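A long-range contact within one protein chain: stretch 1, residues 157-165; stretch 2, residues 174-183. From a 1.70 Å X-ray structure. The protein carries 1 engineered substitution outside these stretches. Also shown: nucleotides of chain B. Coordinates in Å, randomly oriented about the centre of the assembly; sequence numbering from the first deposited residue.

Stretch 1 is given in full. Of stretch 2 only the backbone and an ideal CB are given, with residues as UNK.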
# COMPACT_ATOMS: atom_id res chain seq x y z
N LYS F 157 15.51 3.70 1.89
CA LYS F 157 14.75 4.12 3.07
C LYS F 157 13.90 2.97 3.64
O LYS F 157 13.41 3.05 4.78
CB LYS F 157 13.92 5.39 2.80
CG LYS F 157 14.73 6.60 2.31
CD LYS F 157 15.94 6.90 3.23
CE LYS F 157 16.70 8.15 2.77
NZ LYS F 157 17.99 8.29 3.51
N LEU F 158 13.79 1.86 2.91
CA LEU F 158 13.02 0.71 3.41
C LEU F 158 13.94 -0.26 4.25
O LEU F 158 13.45 -1.21 4.85
CB LEU F 158 12.27 0.10 2.21
CG LEU F 158 12.44 -1.36 1.80
CD1 LEU F 158 11.65 -1.65 0.53
CD2 LEU F 158 13.89 -1.74 1.64
N VAL F 159 15.23 0.03 4.29
CA VAL F 159 16.10 -0.72 5.19
C VAL F 159 15.88 -0.14 6.56
O VAL F 159 15.94 1.10 6.73
CB VAL F 159 17.56 -0.52 4.85
CG1 VAL F 159 18.44 -1.20 5.95
CG2 VAL F 159 17.84 -1.05 3.46
N ASP F 160 15.58 -0.99 7.53
CA ASP F 160 15.31 -0.57 8.90
C ASP F 160 16.53 -0.64 9.80
O ASP F 160 16.74 0.25 10.62
CB ASP F 160 14.22 -1.43 9.48
CG ASP F 160 12.90 -1.17 8.80
OD1 ASP F 160 12.55 0.03 8.56
OD2 ASP F 160 12.23 -2.15 8.43
N LEU F 161 17.30 -1.72 9.66
CA LEU F 161 18.47 -1.96 10.51
C LEU F 161 19.68 -2.28 9.69
O LEU F 161 19.59 -3.02 8.72
CB LEU F 161 18.21 -3.14 11.43
CG LEU F 161 16.98 -2.98 12.33
CD1 LEU F 161 16.58 -4.28 12.96
CD2 LEU F 161 17.18 -1.87 13.37
N VAL F 162 20.81 -1.72 10.09
CA VAL F 162 22.07 -1.91 9.41
C VAL F 162 23.10 -2.40 10.43
O VAL F 162 23.41 -1.69 11.39
CB VAL F 162 22.59 -0.59 8.84
CG1 VAL F 162 23.92 -0.81 8.11
CG2 VAL F 162 21.53 0.09 7.90
N MET F 163 23.61 -3.60 10.24
CA MET F 163 24.59 -4.20 11.16
C MET F 163 25.93 -4.17 10.44
O MET F 163 26.06 -4.74 9.35
CB MET F 163 24.16 -5.66 11.42
CG MET F 163 24.80 -6.38 12.59
SD MET F 163 26.60 -6.58 12.44
CE MET F 163 26.72 -7.65 11.02
N PRO F 164 26.97 -3.59 11.06
CA PRO F 164 27.02 -2.99 12.41
C PRO F 164 26.69 -1.52 12.47
O PRO F 164 26.50 -0.96 13.57
CB PRO F 164 28.48 -3.22 12.81
CG PRO F 164 29.24 -2.97 11.48
CD PRO F 164 28.31 -3.61 10.43
N GLY F 165 26.63 -0.85 11.33
CA GLY F 165 26.33 0.55 11.38
C GLY F 165 26.42 1.11 9.99
O GLY F 165 27.03 0.49 9.11
N UNK F 174 30.89 -5.49 2.86
CA UNK F 174 31.32 -6.81 3.30
C UNK F 174 31.08 -7.03 4.81
O UNK F 174 31.32 -6.13 5.63
CB UNK F 174 32.80 -7.00 2.97
N UNK F 175 30.58 -8.22 5.15
CA UNK F 175 30.31 -8.61 6.54
C UNK F 175 29.26 -7.77 7.23
O UNK F 175 29.24 -7.74 8.46
CB UNK F 175 31.60 -8.54 7.35
N UNK F 176 28.40 -7.13 6.44
CA UNK F 176 27.26 -6.41 7.01
C UNK F 176 25.95 -7.19 6.82
O UNK F 176 25.87 -8.21 6.07
CB UNK F 176 27.14 -5.02 6.37
N UNK F 177 24.92 -6.72 7.51
CA UNK F 177 23.59 -7.33 7.33
C UNK F 177 22.59 -6.20 7.29
O UNK F 177 22.69 -5.26 8.09
CB UNK F 177 23.25 -8.33 8.44
N UNK F 178 21.65 -6.26 6.34
CA UNK F 178 20.58 -5.30 6.23
C UNK F 178 19.26 -6.00 6.40
O UNK F 178 19.05 -7.06 5.82
CB UNK F 178 20.64 -4.56 4.89
N UNK F 179 18.39 -5.38 7.17
CA UNK F 179 17.07 -5.93 7.46
C UNK F 179 15.97 -4.93 7.13
O UNK F 179 16.02 -3.78 7.60
CB UNK F 179 16.98 -6.34 8.93
N UNK F 180 15.01 -5.38 6.33
CA UNK F 180 13.75 -4.64 6.05
C UNK F 180 12.59 -5.41 6.69
O UNK F 180 12.76 -6.60 7.03
CB UNK F 180 13.52 -4.47 4.55
N UNK F 181 11.47 -4.73 6.93
CA UNK F 181 10.36 -5.43 7.57
C UNK F 181 9.05 -4.94 6.95
O UNK F 181 8.91 -3.76 6.70
CB UNK F 181 10.37 -5.21 9.08
N UNK F 182 8.13 -5.88 6.70
CA UNK F 182 6.80 -5.61 6.21
C UNK F 182 5.90 -6.59 6.92
O UNK F 182 6.11 -7.78 6.79
CB UNK F 182 6.70 -5.73 4.69
N UNK F 183 4.90 -6.10 7.66
CA UNK F 183 4.05 -7.01 8.43
C UNK F 183 3.33 -7.99 7.51
O UNK F 183 3.25 -9.18 7.81
CB UNK F 183 3.03 -6.22 9.26
P DC B 4 4.59 -2.32 6.80
OP1 DC B 4 4.95 -3.34 7.81
OP2 DC B 4 5.18 -2.39 5.44
O5' DC B 4 3.00 -2.29 6.64
C5' DC B 4 2.17 -2.08 7.77
C4' DC B 4 0.72 -2.03 7.33
O4' DC B 4 0.53 -0.85 6.51
C3' DC B 4 0.25 -3.22 6.50
O3' DC B 4 -1.09 -3.57 6.86
C2' DC B 4 0.29 -2.70 5.08
C1' DC B 4 -0.05 -1.23 5.26
N1 DC B 4 0.53 -0.36 4.23
C2 DC B 4 -0.29 0.61 3.61
O2 DC B 4 -1.45 0.78 4.03
N3 DC B 4 0.21 1.35 2.60
C4 DC B 4 1.47 1.15 2.19
N4 DC B 4 1.90 1.86 1.14
C5 DC B 4 2.34 0.22 2.83
C6 DC B 4 1.83 -0.51 3.83
P DC B 2 10.42 6.58 0.43
OP1 DC B 2 11.87 6.74 0.17
OP2 DC B 2 9.47 6.48 -0.71
O5' DC B 2 10.21 5.32 1.37
C5' DC B 2 10.77 5.32 2.68
C4' DC B 2 9.78 4.74 3.67
O4' DC B 2 8.72 5.68 3.97
C3' DC B 2 9.11 3.44 3.24
O3' DC B 2 9.12 2.56 4.35
C2' DC B 2 7.69 3.87 2.91
C1' DC B 2 7.47 5.01 3.91
N1 DC B 2 6.44 5.99 3.53
C2 DC B 2 5.42 6.27 4.45
O2 DC B 2 5.43 5.72 5.55
N3 DC B 2 4.45 7.15 4.10
C4 DC B 2 4.48 7.75 2.91
N4 DC B 2 3.50 8.61 2.61
C5 DC B 2 5.52 7.49 1.97
C6 DC B 2 6.47 6.61 2.32
P DT B 5 -1.35 -4.76 7.90
OP1 DT B 5 -0.30 -5.78 7.70
OP2 DT B 5 -2.78 -5.14 7.78
O5' DT B 5 -1.12 -4.09 9.32
C5' DT B 5 -2.03 -3.12 9.85
C4' DT B 5 -3.22 -3.82 10.46
O4' DT B 5 -2.80 -4.82 11.42
C3' DT B 5 -4.24 -2.92 11.18
O3' DT B 5 -5.56 -3.32 10.80
C2' DT B 5 -4.02 -3.28 12.65
C1' DT B 5 -3.68 -4.75 12.53
N1 DT B 5 -3.01 -5.39 13.68
C2 DT B 5 -3.47 -6.63 14.07
O2 DT B 5 -4.41 -7.18 13.52
N3 DT B 5 -2.80 -7.19 15.12
C4 DT B 5 -1.73 -6.64 15.81
O4 DT B 5 -1.22 -7.28 16.73
C5 DT B 5 -1.31 -5.33 15.37
C7 DT B 5 -0.18 -4.65 16.07
C6 DT B 5 -1.96 -4.78 14.34

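Position 174 lies beyond the reach of stretch 1, which sets no preference; the deposited residue is Arg-174. At 175 the backbone takes phi/psi of 63/23, a left-handed conformation that favours glycine, asparagine or aspartate, and no atom of stretch 1 lies within 5.5 Å of the ideal CB. Asn-175 fits that backbone; the Met-163 CE methyl packs 3.6 Å from backbone O of Asn-175, while the end of the Asn-175 side chain leads away.

At 176 the CB points sideways and sits tightly, 3.2 Å from Met-163 O, with Pro-164 CD 4.5 Å away. A compact or beta-branched side chain would suit. Thr-176 lays its CG2 methyl 3.9 Å from Pro-164 CD.

From 177 the chain runs antiparallel to strand 161-163. Position 177 pairs with Met-163 through two backbone hydrogen bonds, each 2.9 Å: Met-163 N to the O of 177, and the N of 177 to Met-163 O. Its CB lies 4.1 Å from Met-163 CB, on the same face of the sheet, so an apolar residue would suit; stretch 1 alone does little to choose among them. The end of Met-177 leads away from stretch 1.

Position 178, opposite Val-162, points to the other face, where the ideal CB is 4.2 Å from Val-159 CG1. Two valines offer an apolar surface that leucine, isoleucine or valine could cover. Leu-178 brings CD2 to 3.8 Å from Val-162 CG1 and 4.1 Å from Val-159 CG1, one methyl meeting both.

At 179 the register returns to a hydrogen-bonded pair: its N donates to Leu-161 O (3.1 Å), and its O accepts from Leu-161 N (3.2 Å) and Asp-160 N (2.8 Å). The side chain shares a face with Leu-161, so a branched aliphatic is natural. Ile-179 sets its CD1 4.2 Å from Leu-161 CD1.

Position 180 has its ideal CB only 3.3 Å from Leu-158 O, an acceptor beside a cramped site. A small side chain fits, and a hydroxyl could use the carbonyl. Ser-180, with chi1 t, donates from OG to Leu-158 O at 3.0 Å.

At 181 the ideal CB is 3.6 Å from Asp-160 OD2, which also lies 3.1 Å from the backbone N of 181. A small residue is comfortable beside the carboxylate; Ala-181 adds just a methyl.

At 182 stretch 1 leaves the CB free, but a phosphate lies beside it, so a long or basic side chain would suit. Lys-182 NZ passes 4.2 Å from Leu-158 CD1, mere proximity, and is hydrogen-bonded elsewhere in the structure. Position 183 meets DNA, where a hydroxyl could serve: Thr-183 donates from N to DC4 OP1 and from OG1 to DT5 OP1, both at 2.8 Å.

Stretch 2, residues 174-183: RNTMLISAKT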
# COMPACT_ATOMS: atom_id res chain seq x y z
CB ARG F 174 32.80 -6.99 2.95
CG ARG F 174 33.39 -8.34 3.32
CD ARG F 174 34.72 -8.54 2.59
NE ARG F 174 35.15 -9.94 2.68
CZ ARG F 174 34.86 -10.86 1.76
NH1 ARG F 174 34.17 -10.55 0.68
NH2 ARG F 174 35.29 -12.10 1.91
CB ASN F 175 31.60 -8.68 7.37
CG ASN F 175 32.53 -9.81 6.92
OD1 ASN F 175 32.06 -10.88 6.54
ND2 ASN F 175 33.84 -9.57 6.94
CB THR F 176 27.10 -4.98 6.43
OG1 THR F 176 26.78 -5.09 5.04
CG2 THR F 176 28.40 -4.13 6.60
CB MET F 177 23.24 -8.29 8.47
CG MET F 177 21.83 -8.81 8.32
SD MET F 177 21.40 -10.02 9.59
CE MET F 177 22.67 -11.15 9.26
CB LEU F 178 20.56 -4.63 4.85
CG LEU F 178 21.84 -3.90 4.44
CD1 LEU F 178 21.66 -3.33 3.06
CD2 LEU F 178 22.20 -2.82 5.44
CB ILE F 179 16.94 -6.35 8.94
CG1 ILE F 179 18.06 -7.32 9.31
CG2 ILE F 179 15.53 -6.93 9.21
CD1 ILE F 179 18.25 -7.50 10.84
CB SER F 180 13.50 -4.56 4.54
OG SER F 180 12.27 -3.86 4.27
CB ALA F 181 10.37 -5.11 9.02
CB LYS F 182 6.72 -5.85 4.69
CG LYS F 182 7.48 -4.78 3.90
CD LYS F 182 7.28 -4.97 2.41
CE LYS F 182 8.11 -3.91 1.63
NZ LYS F 182 7.80 -2.51 2.05
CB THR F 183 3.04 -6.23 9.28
OG1 THR F 183 2.32 -5.32 8.44
CG2 THR F 183 3.76 -5.48 10.40
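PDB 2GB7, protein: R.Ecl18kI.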